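Local coordinates for CobC (Shigella flexneri 2a, PDB 6NRU), which probably removes the 5'-phosphate from alpha-ribazole 5'-phosphate and adenosylcobalamin 5'-phosphate, completing the nucleotide loop of vitamin B12, at residues H42-F50 with N197-N205. Numbering follows the deposited sequence.
Sequences HTLLDDVSF and NSRAIGVEN. With SO4 (sulfate ion), chain M.
The C-terminal tail of this histidine phosphatase domain crosses the last turn of helix 32-44, and L44 meets I201 and G202 where the tail reaches the helix end. The backbone N of G202 gives its hydrogen to L44 O, 2.7 Å away and nearly straight at 165°. The same oxygen also receives a CA-H...O contact from I201 CA at 3.3 Å, so two adjacent tail residues close over a carbonyl at the helix end. The L44 side chain, with CG anti to its own carbonyl carbon (chi1 -79°), spreads its two methyls along the tail backbone: CD1 lies 3.4 Å from R199 O, while CD2 comes 3.5 Å from A200 O and also touches I201 CG1. The G202 backbone lies against the side chains that open and close the type I turn L45-V48, its CA 4.1 Å from L45 CD2 and its C 4.0 Å from V48 CG2. Before this crossing, S198 OG accepts from A200 N in an ST turn at the end of strand 190-198. The extended R199 side chain leads away from this contact, and NH1 donates to O1 of a sulfate, probably from the crystallisation liquor (2.9 Å), that R33 and Q37 also bind. W181 NE1 is hydrogen-bonded to A200 O, and L45 packs on W181, W7 and I9, which places the contact beside strands 5-10 and 181-187.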
loop_
_atom_site.group_PDB
_atom_site.type_symbol
_atom_site.label_atom_id
_atom_site.label_comp_id
_atom_site.label_asym_id
_atom_site.label_seq_id
_atom_site.Cartn_x
_atom_site.Cartn_y
_atom_site.Cartn_z
ATOM N N HIS A 42 9.301 1.492 -13.516
ATOM C CA HIS A 42 10.299 0.485 -13.857
ATOM C C HIS A 42 11.603 1.133 -14.302
ATOM O O HIS A 42 12.689 0.709 -13.891
ATOM C CB HIS A 42 9.771 -0.436 -14.953
ATOM C CG HIS A 42 10.853 -1.087 -15.755
ATOM N ND1 HIS A 42 11.611 -2.130 -15.270
ATOM C CD2 HIS A 42 11.316 -0.831 -17.000
ATOM C CE1 HIS A 42 12.489 -2.496 -16.186
ATOM N NE2 HIS A 42 12.332 -1.724 -17.247
ATOM N N THR A 43 11.516 2.161 -15.145
ATOM C CA THR A 43 12.723 2.858 -15.564
ATOM C C THR A 43 13.245 3.790 -14.478
ATOM O O THR A 43 14.449 4.065 -14.433
ATOM C CB THR A 43 12.460 3.634 -16.855
ATOM O OG1 THR A 43 11.481 4.649 -16.615
ATOM C CG2 THR A 43 11.948 2.699 -17.943
ATOM N N LEU A 44 12.366 4.278 -13.596
ATOM C CA LEU A 44 12.806 5.189 -12.546
ATOM C C LEU A 44 13.683 4.482 -11.522
ATOM O O LEU A 44 14.544 5.120 -10.905
ATOM C CB LEU A 44 11.605 5.832 -11.851
ATOM C CG LEU A 44 10.923 6.995 -12.572
ATOM C CD1 LEU A 44 9.840 7.594 -11.695
ATOM C CD2 LEU A 44 11.951 8.045 -12.960
ATOM N N LEU A 45 13.482 3.175 -11.335
ATOM C CA LEU A 45 14.225 2.373 -10.372
ATOM C C LEU A 45 14.934 1.204 -11.050
ATOM O O LEU A 45 15.114 0.140 -10.448
ATOM C CB LEU A 45 13.303 1.867 -9.271
ATOM C CG LEU A 45 12.412 2.946 -8.653
ATOM C CD1 LEU A 45 11.038 2.393 -8.281
ATOM C CD2 LEU A 45 13.099 3.572 -7.453
ATOM N N ASP A 46 15.328 1.380 -12.312
ATOM C CA ASP A 46 16.014 0.311 -13.026
ATOM C C ASP A 46 17.378 0.024 -12.412
ATOM O O ASP A 46 17.784 -1.139 -12.302
ATOM C CB ASP A 46 16.150 0.682 -14.503
ATOM C CG ASP A 46 16.285 -0.531 -15.396
ATOM O OD1 ASP A 46 15.876 -1.634 -14.976
ATOM O OD2 ASP A 46 16.800 -0.382 -16.519
ATOM N N ASP A 47 18.092 1.067 -11.996
ATOM C CA ASP A 47 19.439 0.928 -11.460
ATOM C C ASP A 47 19.466 0.745 -9.948
ATOM O O ASP A 47 20.546 0.794 -9.350
ATOM C CB ASP A 47 20.286 2.140 -11.850
ATOM C CG ASP A 47 20.610 2.164 -13.328
ATOM O OD1 ASP A 47 20.094 1.295 -14.061
ATOM O OD2 ASP A 47 21.388 3.042 -13.753
ATOM N N VAL A 48 18.315 0.542 -9.320
ATOM C CA VAL A 48 18.253 0.227 -7.899
ATOM C C VAL A 48 18.306 -1.288 -7.751
ATOM O O VAL A 48 17.409 -1.999 -8.218
ATOM C CB VAL A 48 16.987 0.803 -7.251
ATOM C CG1 VAL A 48 16.911 0.386 -5.793
ATOM C CG2 VAL A 48 16.971 2.321 -7.380
ATOM N N SER A 49 19.359 -1.782 -7.104
ATOM C CA SER A 49 19.606 -3.218 -6.997
ATOM C C SER A 49 18.807 -3.777 -5.827
ATOM O O SER A 49 19.288 -3.865 -4.696
ATOM C CB SER A 49 21.095 -3.494 -6.833
ATOM O OG SER A 49 21.695 -2.530 -5.985
ATOM N N PHE A 50 17.567 -4.163 -6.108
ATOM C CA PHE A 50 16.759 -4.841 -5.108
ATOM C C PHE A 50 17.252 -6.270 -4.904
ATOM O O PHE A 50 17.837 -6.887 -5.799
ATOM C CB PHE A 50 15.287 -4.864 -5.522
ATOM C CG PHE A 50 14.710 -3.508 -5.814
ATOM C CD1 PHE A 50 14.285 -2.685 -4.785
ATOM C CD2 PHE A 50 14.580 -3.063 -7.120
ATOM C CE1 PHE A 50 13.750 -1.442 -5.054
ATOM C CE2 PHE A 50 14.044 -1.820 -7.394
ATOM C CZ PHE A 50 13.628 -1.009 -6.360
ATOM N N ASN A 197 7.048 10.044 -2.255
ATOM C CA ASN A 197 6.314 10.410 -3.467
ATOM C C ASN A 197 7.224 11.094 -4.488
ATOM O O ASN A 197 6.953 12.196 -4.965
ATOM C CB ASN A 197 5.108 11.288 -3.125
ATOM C CG ASN A 197 4.096 10.565 -2.266
ATOM O OD1 ASN A 197 3.850 9.377 -2.456
ATOM N ND2 ASN A 197 3.507 11.277 -1.315
ATOM N N SER A 198 8.309 10.409 -4.824
ATOM C CA SER A 198 9.234 10.908 -5.825
ATOM C C SER A 198 8.870 10.383 -7.206
ATOM O O SER A 198 8.347 9.276 -7.358
ATOM C CB SER A 198 10.670 10.508 -5.489
ATOM O OG SER A 198 11.539 10.797 -6.570
ATOM N N ARG A 199 9.146 11.203 -8.218
ATOM C CA ARG A 199 9.068 10.788 -9.613
ATOM C C ARG A 199 10.422 10.904 -10.301
ATOM O O ARG A 199 10.488 10.937 -11.533
ATOM C CB ARG A 199 8.020 11.607 -10.365
ATOM C CG ARG A 199 6.592 11.244 -10.016
ATOM C CD ARG A 199 5.616 12.272 -10.555
ATOM N NE ARG A 199 4.389 12.301 -9.769
ATOM C CZ ARG A 199 3.320 11.554 -10.025
ATOM N NH1 ARG A 199 3.328 10.714 -11.053
ATOM N NH2 ARG A 199 2.246 11.642 -9.252
ATOM N N ALA A 200 11.500 10.975 -9.527
ATOM C CA ALA A 200 12.846 11.048 -10.067
ATOM C C ALA A 200 13.461 9.656 -10.159
ATOM O O ALA A 200 12.928 8.672 -9.640
ATOM C CB ALA A 200 13.717 11.960 -9.206
ATOM N N ILE A 201 14.606 9.581 -10.839
ATOM C CA ILE A 201 15.342 8.327 -10.925
ATOM C C ILE A 201 15.885 7.978 -9.548
ATOM O O ILE A 201 16.509 8.813 -8.879
ATOM C CB ILE A 201 16.471 8.432 -11.962
ATOM C CG1 ILE A 201 15.891 8.606 -13.364
ATOM C CG2 ILE A 201 17.364 7.202 -11.912
ATOM C CD1 ILE A 201 16.941 8.707 -14.446
ATOM N N GLY A 202 15.635 6.749 -9.108
ATOM C CA GLY A 202 16.121 6.326 -7.812
ATOM C C GLY A 202 17.634 6.223 -7.779
ATOM O O GLY A 202 18.295 6.007 -8.794
ATOM N N VAL A 203 18.187 6.396 -6.583
ATOM C CA VAL A 203 19.611 6.217 -6.334
ATOM C C VAL A 203 19.754 5.411 -5.054
ATOM O O VAL A 203 19.234 5.811 -4.004
ATOM C CB VAL A 203 20.359 7.555 -6.222
ATOM C CG1 VAL A 203 21.780 7.325 -5.732
ATOM C CG2 VAL A 203 20.368 8.277 -7.563
ATOM N N GLU A 204 20.448 4.280 -5.137
ATOM C CA GLU A 204 20.624 3.424 -3.973
ATOM C C GLU A 204 21.424 4.143 -2.892
ATOM O O GLU A 204 22.350 4.908 -3.182
ATOM C CB GLU A 204 21.322 2.126 -4.376
ATOM C CG GLU A 204 21.449 1.109 -3.258
ATOM C CD GLU A 204 22.189 -0.136 -3.695
ATOM O OE1 GLU A 204 22.103 -0.487 -4.890
ATOM O OE2 GLU A 204 22.861 -0.759 -2.846
ATOM N N ASN A 205 21.057 3.899 -1.638
ATOM C CA ASN A 205 21.732 4.523 -0.506
ATOM C C ASN A 205 22.559 3.503 0.270
ATOM O O ASN A 205 23.790 3.539 0.244
ATOM C CB ASN A 205 20.712 5.192 0.419
ATOM C CG ASN A 205 21.262 6.438 1.089
ATOM O OD1 ASN A 205 21.619 6.415 2.266
ATOM N ND2 ASN A 205 21.329 7.533 0.340
HETATM S S SO4 M . 0.760 10.102 -13.935
HETATM O O1 SO4 M . 1.278 9.471 -12.724
HETATM O O2 SO4 M . -0.660 10.385 -13.761
HETATM O O3 SO4 M . 1.473 11.352 -14.177
HETATM O O4 SO4 M . 0.940 9.210 -15.077
#